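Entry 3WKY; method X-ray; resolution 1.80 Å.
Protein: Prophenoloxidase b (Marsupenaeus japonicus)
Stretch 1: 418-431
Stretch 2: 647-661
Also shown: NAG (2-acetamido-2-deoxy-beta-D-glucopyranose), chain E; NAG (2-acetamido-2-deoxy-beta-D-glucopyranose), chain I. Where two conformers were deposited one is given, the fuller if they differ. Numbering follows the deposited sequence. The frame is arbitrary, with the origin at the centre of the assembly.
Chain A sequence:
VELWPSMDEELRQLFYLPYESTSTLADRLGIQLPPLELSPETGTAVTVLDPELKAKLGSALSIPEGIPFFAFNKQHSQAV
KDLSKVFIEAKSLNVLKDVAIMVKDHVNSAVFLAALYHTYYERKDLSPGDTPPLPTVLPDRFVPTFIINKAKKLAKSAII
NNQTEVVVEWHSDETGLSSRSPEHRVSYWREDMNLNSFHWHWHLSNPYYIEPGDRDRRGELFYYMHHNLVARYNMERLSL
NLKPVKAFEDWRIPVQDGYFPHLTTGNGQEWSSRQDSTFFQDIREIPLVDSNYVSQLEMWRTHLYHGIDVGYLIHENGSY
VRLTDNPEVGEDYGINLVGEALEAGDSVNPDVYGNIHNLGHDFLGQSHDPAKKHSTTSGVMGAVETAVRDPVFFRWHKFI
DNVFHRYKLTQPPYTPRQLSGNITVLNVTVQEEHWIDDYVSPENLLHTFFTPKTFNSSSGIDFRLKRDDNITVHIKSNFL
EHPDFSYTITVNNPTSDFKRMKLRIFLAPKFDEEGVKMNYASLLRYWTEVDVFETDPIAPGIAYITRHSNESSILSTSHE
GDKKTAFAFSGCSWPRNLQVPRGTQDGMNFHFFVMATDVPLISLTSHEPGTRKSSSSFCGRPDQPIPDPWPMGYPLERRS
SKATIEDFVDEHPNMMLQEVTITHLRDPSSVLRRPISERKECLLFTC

Stretch 1, residues 418-431: QLSGNITVLNVTVQ
Stretch 2, residues 647-661: DFVDEHPNMMLQEVT

Strands 424-431 and 655-661 of one chain run in nearly the same direction (19° between axes, 6.5 Å at closest approach), meeting mainly through side chains. The CA atoms of Thr424 and Asn654 lie 4.5 Å apart; Val428 CA faces Gln658 CA (6.4 Å) and Val430 CA faces Val660 CA (7.5 Å), so the backbones diverge along the register. Before its strand, stretch 2 leaves a helix containing 647-650 and makes a type I turn, His652 to Met655, closed by Met655 N to His652 O (3.0 Å). Pro653 (-63/-22, C-gamma exo) leaves its carbonyl free to accept from Val425 N, Val425 N to Pro653 O being 3.0 Å at 162°. Asn654 takes chi1 p (57°), chi2 -32°, which brings its amide to stretch 1: ND2 donates to Leu419 O (3.0 Å, 162°). Gly421 (-156/156) lies against this amide, where a CB would sit 2.7 Å from Asn654 ND2; a water accepts from Gly421 N (3.1 Å) and donates weakly to Asn654 OD1 (3.2 Å).

Leu419, chi1 m (-65°) and chi2 t (175°), sets CD1 4.1 Å from Phe648 CE1 and 3.5 Å from His652 NE2, and CD2 4.0 Å from Met655 CE. Phe648 is t with chi2 75°; His652 is m with chi2 99°, and its ND1 donates to Phe648 O (3.1 Å). Met655 points away at CB, but its mtt chain returns its end to Leu419. Met656, ttm, points toward stretch 1: its CB meets Val425 CG1 (3.6 Å), its SD meets Val428 CG2 (4.0 Å), and chi3 -71° places CE 3.3 Å from Val425 O. Val425, Val428 and Val430 are all t. Gln658 (chi1 149°, chi2 90°) lays CG 3.6 Å from Val428 CG1; Val430 CG2 reaches Val660 CG1 (3.9 Å; Val660 m). Asn422 and Asn427 point away, each ND2 bonded to a NAG C1 (1.5 and 1.4 Å).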

# COMPACT_ATOMS: atom_id res chain seq x y z
N GLN A 418 27.90 -29.26 35.46
CA GLN A 418 26.53 -28.84 35.73
C GLN A 418 25.49 -29.89 35.32
O GLN A 418 24.33 -29.80 35.73
CB GLN A 418 26.21 -27.49 35.04
CG GLN A 418 26.85 -26.29 35.71
CD GLN A 418 26.54 -25.00 34.97
OE1 GLN A 418 26.67 -24.94 33.75
NE2 GLN A 418 26.13 -23.98 35.70
N LEU A 419 25.90 -30.87 34.51
CA LEU A 419 24.97 -31.88 34.01
C LEU A 419 25.28 -33.28 34.57
O LEU A 419 24.49 -34.20 34.39
CB LEU A 419 25.01 -31.98 32.49
CG LEU A 419 24.53 -30.73 31.73
CD1 LEU A 419 24.75 -30.93 30.24
CD2 LEU A 419 23.06 -30.49 32.03
N SER A 420 26.42 -33.40 35.23
CA SER A 420 26.85 -34.71 35.72
C SER A 420 26.04 -35.16 36.94
O SER A 420 25.46 -34.35 37.66
CB SER A 420 28.34 -34.69 36.06
OG SER A 420 28.60 -33.82 37.14
N GLY A 421 25.98 -36.47 37.15
CA GLY A 421 25.22 -37.01 38.27
C GLY A 421 25.74 -38.38 38.68
O GLY A 421 26.34 -39.09 37.86
N ASN A 422 25.51 -38.76 39.93
CA ASN A 422 25.99 -40.05 40.44
C ASN A 422 25.09 -41.22 40.04
O ASN A 422 25.52 -42.38 40.04
CB ASN A 422 26.13 -40.00 41.97
CG ASN A 422 27.33 -39.19 42.42
OD1 ASN A 422 28.47 -39.53 42.13
ND2 ASN A 422 27.07 -38.12 43.16
N ILE A 423 23.83 -40.93 39.71
CA ILE A 423 22.86 -41.99 39.41
C ILE A 423 22.76 -42.23 37.90
O ILE A 423 22.72 -41.28 37.13
CB ILE A 423 21.47 -41.64 39.99
CG1 ILE A 423 21.56 -41.49 41.51
CG2 ILE A 423 20.46 -42.70 39.63
CD1 ILE A 423 22.10 -42.72 42.20
N THR A 424 22.72 -43.50 37.50
CA THR A 424 22.57 -43.89 36.10
C THR A 424 21.11 -44.22 35.83
O THR A 424 20.47 -44.91 36.61
CB THR A 424 23.43 -45.16 35.79
OG1 THR A 424 24.82 -44.82 35.81
CG2 THR A 424 23.08 -45.72 34.42
N VAL A 425 20.56 -43.72 34.72
CA VAL A 425 19.21 -44.12 34.35
C VAL A 425 19.28 -45.30 33.38
O VAL A 425 19.92 -45.21 32.32
CB VAL A 425 18.42 -42.95 33.72
CG1 VAL A 425 17.04 -43.41 33.29
CG2 VAL A 425 18.32 -41.80 34.71
N LEU A 426 18.63 -46.41 33.73
CA LEU A 426 18.77 -47.65 32.97
C LEU A 426 17.58 -47.94 32.07
O LEU A 426 17.74 -48.54 31.00
CB LEU A 426 18.98 -48.84 33.91
CG LEU A 426 20.29 -48.83 34.70
CD1 LEU A 426 20.33 -50.01 35.68
CD2 LEU A 426 21.46 -48.90 33.75
N ASN A 427 16.39 -47.55 32.50
CA ASN A 427 15.19 -47.89 31.75
C ASN A 427 14.02 -46.98 32.10
O ASN A 427 13.99 -46.35 33.16
CB ASN A 427 14.79 -49.34 32.03
CG ASN A 427 14.14 -50.00 30.84
OD1 ASN A 427 13.80 -49.34 29.85
ND2 ASN A 427 13.94 -51.32 30.93
N VAL A 428 13.05 -46.93 31.20
CA VAL A 428 11.86 -46.12 31.39
C VAL A 428 10.72 -46.87 30.75
O VAL A 428 10.87 -47.38 29.64
CB VAL A 428 11.97 -44.74 30.69
CG1 VAL A 428 10.73 -43.92 30.97
CG2 VAL A 428 13.22 -43.98 31.12
N THR A 429 9.60 -46.99 31.45
CA THR A 429 8.40 -47.58 30.87
C THR A 429 7.17 -46.80 31.34
O THR A 429 7.13 -46.34 32.47
CB THR A 429 8.24 -49.07 31.22
OG1 THR A 429 7.05 -49.58 30.62
CG2 THR A 429 8.15 -49.26 32.72
N VAL A 430 6.19 -46.67 30.45
CA VAL A 430 4.97 -45.94 30.75
C VAL A 430 3.80 -46.89 30.53
O VAL A 430 3.78 -47.62 29.53
CB VAL A 430 4.85 -44.69 29.85
CG1 VAL A 430 3.49 -44.04 29.99
CG2 VAL A 430 5.95 -43.69 30.19
N GLN A 431 2.85 -46.90 31.45
CA GLN A 431 1.72 -47.82 31.33
C GLN A 431 0.40 -47.19 31.74
O GLN A 431 0.20 -46.77 32.89
CB GLN A 431 1.96 -49.10 32.15
CG GLN A 431 0.78 -50.08 32.13
CD GLN A 431 0.50 -50.65 30.74
OE1 GLN A 431 1.41 -51.17 30.08
NE2 GLN A 431 -0.74 -50.54 30.29
N ASP A 647 21.68 -37.13 20.71
CA ASP A 647 23.10 -36.90 20.96
C ASP A 647 23.33 -36.31 22.34
O ASP A 647 24.29 -36.67 23.03
CB ASP A 647 23.72 -35.97 19.91
CG ASP A 647 23.91 -36.64 18.56
OD1 ASP A 647 23.70 -37.87 18.45
OD2 ASP A 647 24.29 -35.93 17.60
N PHE A 648 22.46 -35.39 22.74
CA PHE A 648 22.57 -34.75 24.05
C PHE A 648 22.47 -35.77 25.18
O PHE A 648 23.30 -35.79 26.08
CB PHE A 648 21.45 -33.71 24.18
CG PHE A 648 21.44 -32.97 25.49
CD1 PHE A 648 22.37 -31.98 25.75
CD2 PHE A 648 20.47 -33.24 26.45
CE1 PHE A 648 22.37 -31.28 26.96
CE2 PHE A 648 20.45 -32.54 27.66
CZ PHE A 648 21.41 -31.56 27.91
N VAL A 649 21.45 -36.62 25.11
CA VAL A 649 21.17 -37.58 26.18
C VAL A 649 22.25 -38.67 26.23
O VAL A 649 22.60 -39.18 27.31
CB VAL A 649 19.76 -38.19 25.95
CG1 VAL A 649 19.57 -39.47 26.72
CG2 VAL A 649 18.67 -37.18 26.31
N ASP A 650 22.78 -39.01 25.07
CA ASP A 650 23.79 -40.08 24.96
C ASP A 650 25.10 -39.72 25.65
O ASP A 650 25.88 -40.60 26.04
CB ASP A 650 24.04 -40.43 23.49
CG ASP A 650 22.93 -41.28 22.89
OD1 ASP A 650 22.10 -41.80 23.66
OD2 ASP A 650 22.91 -41.43 21.65
N GLU A 651 25.34 -38.43 25.80
CA GLU A 651 26.53 -37.92 26.49
C GLU A 651 26.46 -38.14 28.01
O GLU A 651 27.49 -38.12 28.69
CB GLU A 651 26.72 -36.43 26.16
CG GLU A 651 27.96 -35.77 26.76
CD GLU A 651 29.26 -36.28 26.15
OE1 GLU A 651 29.21 -36.97 25.10
OE2 GLU A 651 30.33 -35.98 26.72
N HIS A 652 25.27 -38.36 28.54
CA HIS A 652 25.06 -38.36 29.99
C HIS A 652 24.35 -39.60 30.51
O HIS A 652 23.19 -39.84 30.19
CB HIS A 652 24.30 -37.08 30.40
CG HIS A 652 24.96 -35.83 29.93
ND1 HIS A 652 24.57 -35.15 28.79
CD2 HIS A 652 26.02 -35.14 30.42
CE1 HIS A 652 25.35 -34.10 28.62
NE2 HIS A 652 26.24 -34.07 29.59
N PRO A 653 25.06 -40.42 31.31
CA PRO A 653 24.46 -41.65 31.83
C PRO A 653 23.26 -41.39 32.74
O PRO A 653 22.43 -42.30 32.91
CB PRO A 653 25.60 -42.30 32.64
CG PRO A 653 26.85 -41.68 32.10
CD PRO A 653 26.47 -40.28 31.71
N ASN A 654 23.16 -40.19 33.32
CA ASN A 654 22.02 -39.83 34.16
C ASN A 654 20.83 -39.28 33.36
O ASN A 654 19.87 -38.77 33.94
CB ASN A 654 22.41 -38.85 35.27
CG ASN A 654 23.03 -37.57 34.73
OD1 ASN A 654 23.72 -37.58 33.70
ND2 ASN A 654 22.81 -36.46 35.43
N MET A 655 20.90 -39.40 32.04
CA MET A 655 19.77 -39.02 31.20
C MET A 655 19.37 -40.17 30.29
O MET A 655 20.23 -40.90 29.79
CB MET A 655 20.11 -37.81 30.32
CG MET A 655 20.59 -36.58 31.04
SD MET A 655 20.93 -35.33 29.75
CE MET A 655 21.76 -34.07 30.70
N MET A 656 18.07 -40.32 30.08
CA MET A 656 17.57 -41.30 29.12
C MET A 656 16.42 -40.72 28.31
O MET A 656 15.58 -39.99 28.84
CB MET A 656 17.13 -42.60 29.82
CG MET A 656 16.51 -43.64 28.89
SD MET A 656 16.63 -45.33 29.56
CE MET A 656 18.39 -45.64 29.39
N LEU A 657 16.39 -41.04 27.02
CA LEU A 657 15.31 -40.55 26.15
C LEU A 657 14.35 -41.68 25.80
O LEU A 657 14.68 -42.58 25.04
CB LEU A 657 15.89 -39.94 24.88
CG LEU A 657 14.86 -39.32 23.93
CD1 LEU A 657 14.26 -38.06 24.57
CD2 LEU A 657 15.48 -39.01 22.56
N GLN A 658 13.16 -41.61 26.37
CA GLN A 658 12.11 -42.59 26.11
C GLN A 658 11.15 -41.99 25.07
O GLN A 658 11.28 -40.81 24.70
CB GLN A 658 11.45 -42.99 27.46
CG GLN A 658 9.98 -43.39 27.47
CD GLN A 658 9.72 -44.87 27.26
OE1 GLN A 658 10.57 -45.61 26.76
NE2 GLN A 658 8.52 -45.31 27.65
N GLU A 659 10.21 -42.79 24.60
CA GLU A 659 9.27 -42.36 23.59
C GLU A 659 7.90 -42.93 23.93
O GLU A 659 7.79 -44.10 24.33
CB GLU A 659 9.75 -42.90 22.25
CG GLU A 659 9.31 -42.13 21.05
CD GLU A 659 10.04 -42.56 19.78
OE1 GLU A 659 9.52 -43.45 19.07
OE2 GLU A 659 11.12 -42.00 19.49
N VAL A 660 6.85 -42.12 23.82
CA VAL A 660 5.49 -42.62 23.99
C VAL A 660 4.63 -42.24 22.79
O VAL A 660 4.98 -41.32 22.04
CB VAL A 660 4.82 -42.11 25.29
CG1 VAL A 660 5.68 -42.46 26.50
CG2 VAL A 660 4.55 -40.61 25.23
N THR A 661 3.54 -42.98 22.60
CA THR A 661 2.57 -42.65 21.57
C THR A 661 1.31 -42.16 22.26
O THR A 661 0.91 -42.71 23.29
CB THR A 661 2.25 -43.89 20.70
OG1 THR A 661 3.45 -44.32 20.04
CG2 THR A 661 1.19 -43.59 19.65
C1 NAG E . 28.31 -37.57 43.68
C2 NAG E . 28.70 -36.24 43.03
C3 NAG E . 29.40 -35.21 43.93
C4 NAG E . 29.19 -35.43 45.42
C5 NAG E . 29.32 -36.91 45.73
C6 NAG E . 29.26 -37.16 47.23
C7 NAG E . 29.19 -36.64 40.65
C8 NAG E . 29.78 -37.79 39.88
N2 NAG E . 29.60 -36.50 41.91
O3 NAG E . 28.94 -33.92 43.60
O4 NAG E . 30.16 -34.72 46.16
O5 NAG E . 28.24 -37.55 45.09
O6 NAG E . 28.08 -36.58 47.75
O7 NAG E . 28.38 -35.89 40.10
C1 NAG I . 13.23 -51.80 29.77
C2 NAG I . 14.12 -52.94 29.30
C3 NAG I . 13.52 -53.60 28.06
C4 NAG I . 12.03 -53.90 28.23
C5 NAG I . 11.26 -52.78 28.94
C6 NAG I . 9.86 -53.28 29.29
C7 NAG I . 16.45 -52.67 29.91
C8 NAG I . 17.82 -52.20 29.52
N2 NAG I . 15.46 -52.47 29.03
O3 NAG I . 14.20 -54.81 27.82
O4 NAG I . 11.45 -54.09 26.96
O5 NAG I . 11.95 -52.32 30.09
O6 NAG I . 9.69 -53.42 30.69
O7 NAG I . 16.26 -53.23 30.99
O HOH W 1 26.72 -38.24 34.76